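Local coordinates for ABC transporter, periplasmic solute-binding protein (Rhizobium meliloti, PDB 4WED), which probably binds a solute, perhaps a peptide or a nickel complex, in the periplasm and delivers it to an ABC importer, at residues A[69-74]-A[323-328]; A[130-135]-A[160-165]; A[272-277]-A[491-496]; A[319-324]-A[431-436]. One frame throughout, in Å; residues are numbered along the deposited sequence.

Contact 1: residues A[69-74]-A[323-328]; sequences VKYGKG and AALPYA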
loop_
_atom_site.group_PDB
_atom_site.type_symbol
_atom_site.label_atom_id
_atom_site.label_comp_id
_atom_site.label_asym_id
_atom_site.label_seq_id
_atom_site.Cartn_x
_atom_site.Cartn_y
_atom_site.Cartn_z
ATOM N N VAL A 69 -17.622 3.536 -0.533
ATOM C CA VAL A 69 -16.760 4.587 -1.077
ATOM C C VAL A 69 -15.541 3.918 -1.643
ATOM O O VAL A 69 -15.139 2.850 -1.177
ATOM C CB VAL A 69 -16.304 5.606 -0.004
ATOM C CG1 VAL A 69 -17.488 6.389 0.498
ATOM C CG2 VAL A 69 -15.607 4.952 1.175
ATOM N N LYS A 70 -14.988 4.545 -2.670
ATOM C CA LYS A 70 -13.817 4.068 -3.357
ATOM C C LYS A 70 -12.598 4.894 -2.935
ATOM O O LYS A 70 -12.678 6.134 -2.670
ATOM C CB LYS A 70 -14.004 4.137 -4.877
ATOM C CG LYS A 70 -14.440 2.806 -5.505
ATOM N N TYR A 71 -11.485 4.183 -2.867
ATOM C CA TYR A 71 -10.165 4.755 -2.675
ATOM C C TYR A 71 -9.640 5.217 -4.003
ATOM O O TYR A 71 -9.239 4.408 -4.801
ATOM C CB TYR A 71 -9.225 3.774 -2.053
ATOM C CG TYR A 71 -7.838 4.310 -1.662
ATOM C CD1 TYR A 71 -6.817 4.503 -2.607
ATOM C CD2 TYR A 71 -7.528 4.528 -0.346
ATOM C CE1 TYR A 71 -5.544 4.952 -2.204
ATOM C CE2 TYR A 71 -6.276 4.973 0.056
ATOM C CZ TYR A 71 -5.295 5.185 -0.868
ATOM O OH TYR A 71 -4.089 5.605 -0.385
ATOM N N GLY A 72 -9.650 6.543 -4.221
ATOM C CA GLY A 72 -9.311 7.099 -5.516
ATOM C C GLY A 72 -7.854 7.437 -5.535
ATOM O O GLY A 72 -7.158 7.333 -4.520
ATOM N N LYS A 73 -7.390 7.836 -6.704
ATOM C CA LYS A 73 -6.096 8.467 -6.857
ATOM C C LYS A 73 -5.800 9.486 -5.753
ATOM O O LYS A 73 -6.614 10.341 -5.452
ATOM C CB LYS A 73 -5.993 9.147 -8.236
ATOM N N GLY A 74 -4.617 9.379 -5.166
ATOM C CA GLY A 74 -4.174 10.266 -4.126
ATOM C C GLY A 74 -4.833 9.911 -2.790
ATOM O O GLY A 74 -4.729 10.628 -1.810
ATOM N N ALA A 323 3.614 11.102 -2.564
ATOM C CA ALA A 323 2.468 12.017 -2.819
ATOM C C ALA A 323 1.179 11.280 -3.226
ATOM O O ALA A 323 0.081 11.809 -3.115
ATOM C CB ALA A 323 2.879 13.013 -3.909
ATOM N N ALA A 324 1.333 10.046 -3.704
ATOM C CA ALA A 324 0.221 9.171 -3.987
ATOM C C ALA A 324 -0.651 8.928 -2.737
ATOM O O ALA A 324 -1.849 8.630 -2.866
ATOM C CB ALA A 324 0.738 7.832 -4.542
ATOM N N LEU A 325 -0.066 9.027 -1.544
ATOM C CA LEU A 325 -0.831 8.792 -0.316
ATOM C C LEU A 325 -1.519 10.016 0.136
ATOM O O LEU A 325 -1.075 11.120 -0.164
ATOM C CB LEU A 325 0.058 8.285 0.815
ATOM C CG LEU A 325 0.525 6.874 0.412
ATOM C CD1 LEU A 325 1.924 6.618 0.931
ATOM C CD2 LEU A 325 -0.468 5.798 0.864
ATOM N N PRO A 326 -2.621 9.829 0.863
ATOM C CA PRO A 326 -3.284 10.975 1.438
ATOM C C PRO A 326 -2.482 11.432 2.642
ATOM O O PRO A 326 -1.768 10.635 3.247
ATOM C CB PRO A 326 -4.674 10.432 1.826
ATOM C CG PRO A 326 -4.555 8.943 1.859
ATOM C CD PRO A 326 -3.337 8.548 1.089
ATOM N N TYR A 327 -2.566 12.716 2.955
ATOM C CA TYR A 327 -1.938 13.260 4.167
ATOM C C TYR A 327 -0.444 12.960 4.214
ATOM O O TYR A 327 0.142 12.739 5.286
ATOM C CB TYR A 327 -2.666 12.744 5.437
ATOM C CG TYR A 327 -4.184 12.926 5.340
ATOM C CD1 TYR A 327 -4.779 14.202 5.365
ATOM C CD2 TYR A 327 -5.006 11.822 5.175
ATOM C CE1 TYR A 327 -6.151 14.351 5.245
ATOM C CE2 TYR A 327 -6.379 11.939 5.063
ATOM C CZ TYR A 327 -6.953 13.192 5.089
ATOM O OH TYR A 327 -8.325 13.233 4.950
ATOM N N ALA A 328 0.181 12.972 3.048
ATOM C CA ALA A 328 1.570 12.577 2.959
ATOM C C ALA A 328 2.552 13.689 3.366
ATOM O O ALA A 328 3.724 13.441 3.579
ATOM C CB ALA A 328 1.848 12.083 1.544
HETATM O O HOH W 1 -2.395 5.968 -2.465
HETATM O O HOH W 2 -2.825 12.738 -1.916
#
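Y71 and P326 reach toward each other tip to tip, the phenol oxygen OH of Y71 lying 3.4 Å from CD of the proline ring. L325 adds its CD2 methyl on the same phenol oxygen, 3.8 Å away. CG of Y71 is anti to the backbone N (chi1 -174°), and the far end of the ring, at OH, comes nearest to loop 323-328. The backbone of G74 makes a second touch: its CA comes within 3.1 Å of the carbonyl O of A324 in a C-H...O contact, and O of G74 packs at 3.6 Å against CB of P326. G74 turns the chain at positive phi (77°), a conformation easily reached without a side chain.

No direct hydrogen bond spans the two segments; water does the joining. One water, in the plane of the Y71 ring, sits 2.7 Å from OH of Y71 and donates to O of A324. Another lies 2.8 Å from O of G74 and also reaches O of L325, but it has more acceptors around it than protons, so these bonds are probably shared. Further out, Q161 of helix 159-162 touches both Y71 and P326, and S164, A425, P426 and V511 also pack on the tyrosine. Backbone bonds between K70 and E78 hold strand 69-71 in its hairpin, while O of Y327 accepts from the hydroxyl of Y479. A small, water-bridged meeting of a strand end and its following turn with a distant loop is consistent with the seam between the two lobes of a periplasmic solute-binding protein.

Contact 2: residues A[130-135]-A[160-165]; sequences WMNCSK and MQELSY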
loop_
_atom_site.group_PDB
_atom_site.type_symbol
_atom_site.label_atom_id
_atom_site.label_comp_id
_atom_site.label_asym_id
_atom_site.label_seq_id
_atom_site.Cartn_x
_atom_site.Cartn_y
_atom_site.Cartn_z
ATOM N N TRP A 130 -9.034 -6.205 13.815
ATOM C CA TRP A 130 -7.866 -5.428 13.302
ATOM C C TRP A 130 -8.275 -4.148 12.563
ATOM O O TRP A 130 -7.467 -3.252 12.354
ATOM C CB TRP A 130 -6.944 -6.290 12.411
ATOM C CG TRP A 130 -7.605 -6.770 11.163
ATOM C CD1 TRP A 130 -8.342 -7.903 11.016
ATOM C CD2 TRP A 130 -7.612 -6.117 9.885
ATOM N NE1 TRP A 130 -8.810 -7.996 9.734
ATOM C CE2 TRP A 130 -8.383 -6.911 9.020
ATOM C CE3 TRP A 130 -7.033 -4.931 9.390
ATOM C CZ2 TRP A 130 -8.587 -6.578 7.695
ATOM C CZ3 TRP A 130 -7.235 -4.599 8.079
ATOM C CH2 TRP A 130 -8.001 -5.416 7.235
HETATM N N MSE A 131 -9.550 -4.044 12.254
HETATM C CA MSE A 131 -10.051 -2.880 11.600
HETATM C C MSE A 131 -10.805 -2.062 12.574
HETATM O O MSE A 131 -11.661 -2.581 13.296
HETATM C CB MSE A 131 -11.037 -3.329 10.571
HETATM C CG MSE A 131 -10.363 -3.298 9.228
HETATM SE SE MSE A 131 -11.801 -3.890 8.082
HETATM C CE MSE A 131 -12.493 -2.170 7.471
ATOM N N ASN A 132 -10.501 -0.780 12.606
ATOM C CA ASN A 132 -11.058 0.115 13.597
ATOM C C ASN A 132 -12.582 0.261 13.537
ATOM O O ASN A 132 -13.205 0.392 14.575
ATOM C CB ASN A 132 -10.331 1.448 13.562
ATOM C CG ASN A 132 -8.957 1.345 14.183
ATOM O OD1 ASN A 132 -8.814 0.781 15.262
ATOM N ND2 ASN A 132 -7.936 1.838 13.496
ATOM N N CYS A 133 -13.180 0.216 12.353
ATOM C CA CYS A 133 -14.621 0.411 12.243
ATOM C C CYS A 133 -15.369 -0.803 12.722
ATOM O O CYS A 133 -16.360 -0.636 13.380
ATOM C CB CYS A 133 -15.093 0.830 10.855
ATOM S SG CYS A 133 -14.720 -0.323 9.568
ATOM N N SER A 134 -14.877 -2.005 12.463
ATOM C CA SER A 134 -15.490 -3.195 13.042
ATOM C C SER A 134 -15.355 -3.205 14.572
ATOM O O SER A 134 -16.318 -3.365 15.287
ATOM C CB SER A 134 -14.851 -4.473 12.492
ATOM O OG SER A 134 -15.382 -5.600 13.189
ATOM N N LYS A 135 -14.129 -3.039 15.031
ATOM C CA LYS A 135 -13.777 -3.023 16.427
ATOM C C LYS A 135 -14.572 -2.053 17.318
ATOM O O LYS A 135 -14.890 -2.377 18.454
ATOM C CB LYS A 135 -12.283 -2.687 16.526
ATOM C CG LYS A 135 -11.779 -2.603 17.962
ATOM C CD LYS A 135 -10.265 -2.651 18.060
ATOM C CE LYS A 135 -9.846 -2.790 19.518
ATOM N NZ LYS A 135 -8.366 -2.954 19.669
HETATM N N MSE A 160 -13.459 6.293 6.574
HETATM C CA MSE A 160 -13.811 6.201 5.172
HETATM C C MSE A 160 -12.831 5.410 4.357
HETATM O O MSE A 160 -13.206 4.677 3.434
HETATM C CB MSE A 160 -13.840 7.619 4.614
HETATM C CG MSE A 160 -14.912 8.537 5.190
HETATM SE SE MSE A 160 -16.591 7.634 5.712
HETATM C CE MSE A 160 -17.365 7.159 3.947
ATOM N N GLN A 161 -11.556 5.556 4.674
ATOM C CA GLN A 161 -10.526 4.784 3.988
ATOM C C GLN A 161 -10.762 3.242 4.166
ATOM O O GLN A 161 -10.586 2.441 3.243
ATOM C CB GLN A 161 -9.139 5.214 4.528
ATOM C CG GLN A 161 -8.026 5.231 3.507
ATOM C CD GLN A 161 -6.837 6.074 3.932
ATOM O OE1 GLN A 161 -6.949 7.299 4.057
ATOM N NE2 GLN A 161 -5.705 5.431 4.158
ATOM N N GLU A 162 -11.100 2.850 5.389
ATOM C CA GLU A 162 -11.252 1.459 5.729
ATOM C C GLU A 162 -12.437 0.913 4.968
ATOM O O GLU A 162 -12.468 -0.273 4.626
ATOM C CB GLU A 162 -11.490 1.288 7.234
ATOM C CG GLU A 162 -10.240 1.329 8.111
ATOM C CD GLU A 162 -10.492 0.876 9.576
ATOM O OE1 GLU A 162 -11.662 0.571 9.962
ATOM O OE2 GLU A 162 -9.509 0.799 10.368
ATOM N N LEU A 163 -13.423 1.780 4.717
ATOM C CA LEU A 163 -14.645 1.352 4.070
ATOM C C LEU A 163 -14.438 1.220 2.559
ATOM O O LEU A 163 -15.335 0.745 1.849
ATOM C CB LEU A 163 -15.795 2.327 4.353
ATOM C CG LEU A 163 -16.375 2.384 5.802
ATOM C CD1 LEU A 163 -17.338 3.552 5.999
ATOM C CD2 LEU A 163 -17.042 1.098 6.210
ATOM N N SER A 164 -13.296 1.697 2.072
ATOM C CA SER A 164 -12.897 1.491 0.671
ATOM C C SER A 164 -12.269 0.106 0.446
ATOM O O SER A 164 -12.086 -0.249 -0.660
ATOM C CB SER A 164 -11.929 2.541 0.219
ATOM O OG SER A 164 -10.647 2.329 0.809
ATOM N N TYR A 165 -12.005 -0.695 1.482
ATOM C CA TYR A 165 -11.219 -1.906 1.280
ATOM C C TYR A 165 -11.937 -2.924 0.395
ATOM O O TYR A 165 -13.159 -2.886 0.229
ATOM C CB TYR A 165 -10.919 -2.602 2.609
ATOM C CG TYR A 165 -9.945 -1.937 3.533
ATOM C CD1 TYR A 165 -9.403 -0.676 3.265
ATOM C CD2 TYR A 165 -9.629 -2.545 4.750
ATOM C CE1 TYR A 165 -8.563 -0.061 4.175
ATOM C CE2 TYR A 165 -8.777 -1.937 5.656
ATOM C CZ TYR A 165 -8.265 -0.698 5.375
ATOM O OH TYR A 165 -7.408 -0.128 6.282
#
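The carboxylate of E162 fills the N-terminal end of the short helix 132-135, where M131 holds the N-cap position and N132 and C133 present the first backbone N-H groups. OE2 accepts from N of N132 at 2.9 Å, and OE1 accepts from N of C133, also at 2.9 Å. Each oxygen uses its syn lone pair, and the two N-H...O angles are 149° and 154°, so the acid grips the helix start two-pronged. Its chain is extended beyond CG, which spans the gap from helix 159-162.

Apolar groups pack beside this polar pair. The selenomethionine M131 runs antiparallel alongside E162 and bends at its end (chi3 96°), which brings CE to 3.6 Å from CB of E162. Its selenium also makes an oblique Met-aromatic contact, 5.2 Å from the centroid of the Y165 ring. W130 is laid against M131, whose CG stands 3.5 Å above one face of the indole, toward its rim, and CH2 of the indole meets CE2 of Y165 at 3.9 Å. The type I turn from E162 to Y165 sets the tyrosine there, with O of E162 above its ring near the rim. SG of C133 packs on CD2 of L163.

An alanine in place of E162 would probably leave the N-H groups of N132 and C133 without their acceptors at the helix start. Two N-H donors at the start of this one-turn helix would probably help to stabilise the ionised form of this buried acid.

Contact 3: residues A[272-277]-A[491-496]; sequences NVTLVM and LVYVPS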
loop_
_atom_site.group_PDB
_atom_site.type_symbol
_atom_site.label_atom_id
_atom_site.label_comp_id
_atom_site.label_asym_id
_atom_site.label_seq_id
_atom_site.Cartn_x
_atom_site.Cartn_y
_atom_site.Cartn_z
ATOM N N ASN A 272 3.478 3.375 -3.624
ATOM C CA ASN A 272 2.948 3.858 -2.359
ATOM C C ASN A 272 3.484 3.183 -1.093
ATOM O O ASN A 272 2.999 3.440 0.011
ATOM C CB ASN A 272 1.406 3.834 -2.392
ATOM C CG ASN A 272 0.834 2.464 -2.717
ATOM O OD1 ASN A 272 1.010 1.507 -1.982
ATOM N ND2 ASN A 272 0.080 2.388 -3.782
ATOM N N VAL A 273 4.518 2.397 -1.258
ATOM C CA VAL A 273 5.287 1.749 -0.208
ATOM C C VAL A 273 6.682 2.405 -0.287
ATOM O O VAL A 273 7.232 2.658 -1.380
ATOM C CB VAL A 273 5.454 0.199 -0.447
ATOM C CG1 VAL A 273 6.439 -0.446 0.520
ATOM C CG2 VAL A 273 4.130 -0.551 -0.316
ATOM N N THR A 274 7.246 2.686 0.887
ATOM C CA THR A 274 8.538 3.315 0.974
ATOM C C THR A 274 9.479 2.367 1.653
ATOM O O THR A 274 9.139 1.726 2.668
ATOM C CB THR A 274 8.473 4.643 1.744
ATOM O OG1 THR A 274 7.347 5.412 1.250
ATOM C CG2 THR A 274 9.802 5.431 1.576
ATOM N N LEU A 275 10.643 2.243 1.053
ATOM C CA LEU A 275 11.766 1.582 1.702
ATOM C C LEU A 275 12.485 2.610 2.494
ATOM O O LEU A 275 12.956 3.572 1.935
ATOM C CB LEU A 275 12.739 0.988 0.689
ATOM C CG LEU A 275 13.984 0.347 1.291
ATOM C CD1 LEU A 275 13.670 -1.009 1.863
ATOM C CD2 LEU A 275 15.021 0.189 0.208
ATOM N N VAL A 276 12.607 2.371 3.782
ATOM C CA VAL A 276 13.087 3.383 4.713
ATOM C C VAL A 276 14.204 2.746 5.476
ATOM O O VAL A 276 14.094 1.600 5.895
ATOM C CB VAL A 276 11.985 3.796 5.718
ATOM C CG1 VAL A 276 12.460 4.921 6.616
ATOM C CG2 VAL A 276 10.745 4.247 4.978
HETATM N N MSE A 277 15.284 3.473 5.662
HETATM C CA MSE A 277 16.292 2.995 6.551
HETATM C C MSE A 277 16.057 3.584 7.928
HETATM O O MSE A 277 15.716 4.760 8.082
HETATM C CB MSE A 277 17.639 3.361 6.030
HETATM C CG MSE A 277 18.645 2.563 6.836
HETATM SE SE MSE A 277 20.414 2.906 6.046
HETATM C CE MSE A 277 20.588 4.830 6.474
ATOM N N LEU A 491 14.435 5.942 1.511
ATOM C CA LEU A 491 15.415 5.714 0.456
ATOM C C LEU A 491 14.777 5.869 -0.919
ATOM O O LEU A 491 14.981 6.869 -1.572
ATOM C CB LEU A 491 16.028 4.342 0.669
ATOM C CG LEU A 491 16.778 4.223 1.992
ATOM C CD1 LEU A 491 17.334 2.821 2.106
ATOM C CD2 LEU A 491 17.916 5.228 2.008
ATOM N N VAL A 492 13.903 4.943 -1.291
ATOM C CA VAL A 492 13.168 4.994 -2.537
ATOM C C VAL A 492 11.688 4.591 -2.308
ATOM O O VAL A 492 11.355 3.914 -1.327
ATOM C CB VAL A 492 13.761 4.035 -3.562
ATOM C CG1 VAL A 492 15.141 4.498 -4.049
ATOM C CG2 VAL A 492 13.837 2.639 -2.969
ATOM N N TYR A 493 10.828 5.037 -3.219
ATOM C CA TYR A 493 9.514 4.492 -3.376
ATOM C C TYR A 493 9.628 3.240 -4.233
ATOM O O TYR A 493 10.354 3.183 -5.258
ATOM C CB TYR A 493 8.567 5.541 -3.972
ATOM C CG TYR A 493 8.597 6.845 -3.171
ATOM C CD1 TYR A 493 8.353 6.826 -1.815
ATOM C CD2 TYR A 493 8.917 8.064 -3.761
ATOM C CE1 TYR A 493 8.400 7.973 -1.061
ATOM C CE2 TYR A 493 8.977 9.246 -3.012
ATOM C CZ TYR A 493 8.719 9.181 -1.654
ATOM O OH TYR A 493 8.752 10.287 -0.852
ATOM N N VAL A 494 8.926 2.215 -3.802
ATOM C CA VAL A 494 8.979 0.910 -4.467
ATOM C C VAL A 494 8.002 0.894 -5.649
ATOM O O VAL A 494 6.797 0.889 -5.456
ATOM C CB VAL A 494 8.611 -0.187 -3.461
ATOM C CG1 VAL A 494 8.559 -1.569 -4.106
ATOM C CG2 VAL A 494 9.607 -0.196 -2.302
ATOM N N PRO A 495 8.514 0.865 -6.891
ATOM C CA PRO A 495 7.587 1.045 -8.008
ATOM C C PRO A 495 6.752 -0.204 -8.283
ATOM O O PRO A 495 7.075 -1.298 -7.820
ATOM C CB PRO A 495 8.526 1.298 -9.162
ATOM C CG PRO A 495 9.649 0.351 -8.863
ATOM C CD PRO A 495 9.788 0.288 -7.362
ATOM N N SER A 496 5.667 -0.008 -9.021
ATOM C CA SER A 496 4.755 -1.080 -9.392
ATOM C C SER A 496 4.671 -1.084 -10.887
ATOM O O SER A 496 4.365 -0.063 -11.524
ATOM C CB SER A 496 3.361 -0.835 -8.810
ATOM O OG SER A 496 2.524 -1.978 -8.946
HETATM O O HOH W 3 4.123 0.765 -4.263
#
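T274 faces Y493 across two antiparallel strands, 274-277 and 491-493, whose axes run 169° apart in direction and approach to 4.9 Å. Three backbone bonds join the segments. N of V494 donates to O of V273 at 3.0 Å and almost straight (177°); N of L275 donates to O of V492, also at 3.0 Å; and N of L491 donates to O of L275 at 2.8 Å. That O of L275 accepts from N of L491 rather than of V492 is consistent with a beta bulge at L491-V492. Beyond V273 and V494 a water accepts from N of N272 at 2.8 Å and donates to O of V494.

T274 and Y493 form a non-hydrogen-bonded pair with side chains side by side. OG1 of T274, beside the backbone N (chi1 -47°), lies in plane at the ring edge, 3.5 Å from CD1 of Y493. Its hydrogen-bond partner is O of M320, and OH of Y493 bonds to O of N319, so both hydroxyls tie the sheet to one loop. An alanine in place of T274 would probably leave O of M320 without its mate and open a gap beside the tyrosine edge. On the face of L275 and V492, CB of L275 packs on CG2 of V492; CD1 of L491 lies 4.0 Å from CD2 of L275 and touches CB of M277. V273 meets V494 methyl to methyl. With T274 and V276 bonding by backbone to T422 and F420, this is the interior of an antiparallel sheet in one lobe of a solute-binding protein fold.

Contact 4: residues A[319-324]-A[431-436]; sequences NMFSAA and GSLVAL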
loop_
_atom_site.group_PDB
_atom_site.type_symbol
_atom_site.label_atom_id
_atom_site.label_comp_id
_atom_site.label_asym_id
_atom_site.label_seq_id
_atom_site.Cartn_x
_atom_site.Cartn_y
_atom_site.Cartn_z
ATOM N N ASN A 319 10.324 11.908 1.221
ATOM C CA ASN A 319 9.342 11.847 2.311
ATOM C C ASN A 319 9.062 10.411 2.678
ATOM O O ASN A 319 9.239 9.488 1.861
ATOM C CB ASN A 319 8.050 12.490 1.867
ATOM C CG ASN A 319 8.228 13.941 1.568
ATOM O OD1 ASN A 319 9.058 14.302 0.747
ATOM N ND2 ASN A 319 7.501 14.785 2.257
HETATM N N MSE A 320 8.649 10.208 3.916
HETATM C CA MSE A 320 8.314 8.873 4.352
HETATM C C MSE A 320 7.230 8.312 3.502
HETATM O O MSE A 320 7.178 7.105 3.286
HETATM C CB MSE A 320 7.853 8.854 5.783
HETATM C CG MSE A 320 7.773 7.430 6.367
HETATM SE SE MSE A 320 7.032 7.568 8.237
HETATM C CE MSE A 320 6.528 5.662 8.510
ATOM N N PHE A 321 6.337 9.161 3.023
ATOM C CA PHE A 321 5.237 8.705 2.210
ATOM C C PHE A 321 5.252 9.477 0.922
ATOM O O PHE A 321 5.399 10.719 0.939
ATOM C CB PHE A 321 3.934 8.966 2.896
ATOM C CG PHE A 321 3.782 8.232 4.167
ATOM C CD1 PHE A 321 3.648 6.829 4.170
ATOM C CD2 PHE A 321 3.735 8.916 5.376
ATOM C CE1 PHE A 321 3.496 6.126 5.357
ATOM C CE2 PHE A 321 3.576 8.217 6.546
ATOM C CZ PHE A 321 3.453 6.817 6.542
ATOM N N SER A 322 5.084 8.758 -0.189
ATOM C CA SER A 322 4.970 9.425 -1.493
ATOM C C SER A 322 3.672 10.225 -1.567
ATOM O O SER A 322 2.758 10.041 -0.755
ATOM C CB SER A 322 5.066 8.424 -2.665
ATOM O OG SER A 322 3.786 7.925 -3.036
ATOM N N ALA A 323 3.614 11.102 -2.564
ATOM C CA ALA A 323 2.468 12.017 -2.819
ATOM C C ALA A 323 1.179 11.280 -3.226
ATOM O O ALA A 323 0.081 11.809 -3.115
ATOM C CB ALA A 323 2.879 13.013 -3.909
ATOM N N ALA A 324 1.333 10.046 -3.704
ATOM C CA ALA A 324 0.221 9.171 -3.987
ATOM C C ALA A 324 -0.651 8.928 -2.737
ATOM O O ALA A 324 -1.849 8.630 -2.866
ATOM C CB ALA A 324 0.738 7.832 -4.542
ATOM N N GLY A 431 -1.520 3.655 9.363
ATOM C CA GLY A 431 -1.120 2.262 9.641
ATOM C C GLY A 431 0.361 2.167 9.960
ATOM O O GLY A 431 0.748 1.576 10.950
ATOM N N SER A 432 1.191 2.794 9.131
ATOM C CA SER A 432 2.637 2.732 9.302
ATOM C C SER A 432 3.127 3.624 10.409
ATOM O O SER A 432 4.003 3.230 11.171
ATOM C CB SER A 432 3.353 3.136 8.007
ATOM O OG SER A 432 3.057 2.214 6.963
ATOM N N LEU A 433 2.578 4.830 10.482
ATOM C CA LEU A 433 2.923 5.736 11.546
ATOM C C LEU A 433 2.702 5.123 12.904
ATOM O O LEU A 433 3.570 5.167 13.768
ATOM C CB LEU A 433 2.076 6.999 11.478
ATOM C CG LEU A 433 2.628 8.059 10.547
ATOM C CD1 LEU A 433 1.799 9.332 10.657
ATOM C CD2 LEU A 433 4.103 8.364 10.843
ATOM N N VAL A 434 1.511 4.593 13.098
ATOM C CA VAL A 434 1.170 4.028 14.358
ATOM C C VAL A 434 1.995 2.771 14.605
ATOM O O VAL A 434 2.617 2.634 15.663
ATOM C CB VAL A 434 -0.336 3.713 14.405
ATOM C CG1 VAL A 434 -0.667 2.770 15.552
ATOM C CG2 VAL A 434 -1.139 5.018 14.552
ATOM N N ALA A 435 1.997 1.850 13.637
ATOM C CA ALA A 435 2.612 0.556 13.847
ATOM C C ALA A 435 4.133 0.656 13.990
ATOM O O ALA A 435 4.723 -0.098 14.771
ATOM C CB ALA A 435 2.259 -0.387 12.726
ATOM N N LEU A 436 4.757 1.589 13.263
ATOM C CA LEU A 436 6.205 1.641 13.202
ATOM C C LEU A 436 6.812 2.783 14.011
ATOM O O LEU A 436 8.023 2.829 14.188
ATOM C CB LEU A 436 6.675 1.783 11.749
ATOM C CG LEU A 436 6.246 0.687 10.759
ATOM C CD1 LEU A 436 6.834 1.016 9.383
ATOM C CD2 LEU A 436 6.683 -0.709 11.181
#
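M320 and F321, on an irregular loop, face S432 and L433 in helix 430-437 with backbones well separated, the CA atoms of M320 and L433 being 9.5 Å apart. Side chains bridge that gap. The selenomethionine M320 leaves with CG anti to the backbone N (chi1 -168°) and stays extended to its end, so SE comes to 4.0 Å from CD2 of L433 and CE to 4.1 Å from CB of S432. F321 presents its far rim instead of a face: CB of S432 lies in the ring plane at the edge, 4.0 Å from CZ of F321, and CG of L433 stands 4.1 Å from CE2. One face of the same ring carries CG of M320, 4.2 Å above its plane and over the centre, so the M320 chain lies over the ring of its neighbour F321.

The serine contributes only carbon here. Its OG is engaged by OD1 of D428 and by the backbone N of Y423, which fixes the rotation of the hydroxyl, while CB faces the loop. The contact thus packs the loop after strand 315-316 on helix 430-437, with helix 471-485 alongside: L433 packs on I475 and V478 of that helix, and F321 rests on its Y479 and on P429. M320 also reaches I488.

With no hydrogen bond between the segments, the union rests on dispersion among selenium, aliphatic carbon and aromatic groups. No polar group fixes the register between the two segments, and the S432 hydroxyl finds its partners outside the contact.

From the N terminus, contact 1 opens at 69-74, on a strand of the N-terminal part of the chain, and does not close until 323-328. Contact 2, 130-135 with 160-165, opens and shuts within that span and touches contact 1 where helix 159-162 lies against V69, Y71 and P326. Contact 3 opens at 272-277 and ends at 491-496, so it crosses contact 1. Contact 4 starts at 319-324, sharing A323 and A324 with contact 1, and closes at 431-436, wholly inside the span of contact 3. The loop 319-328 thus joins the sheet of contact 3, helix 430-437 and strand 69-71, while contact 2 stays among the strands and helices before it.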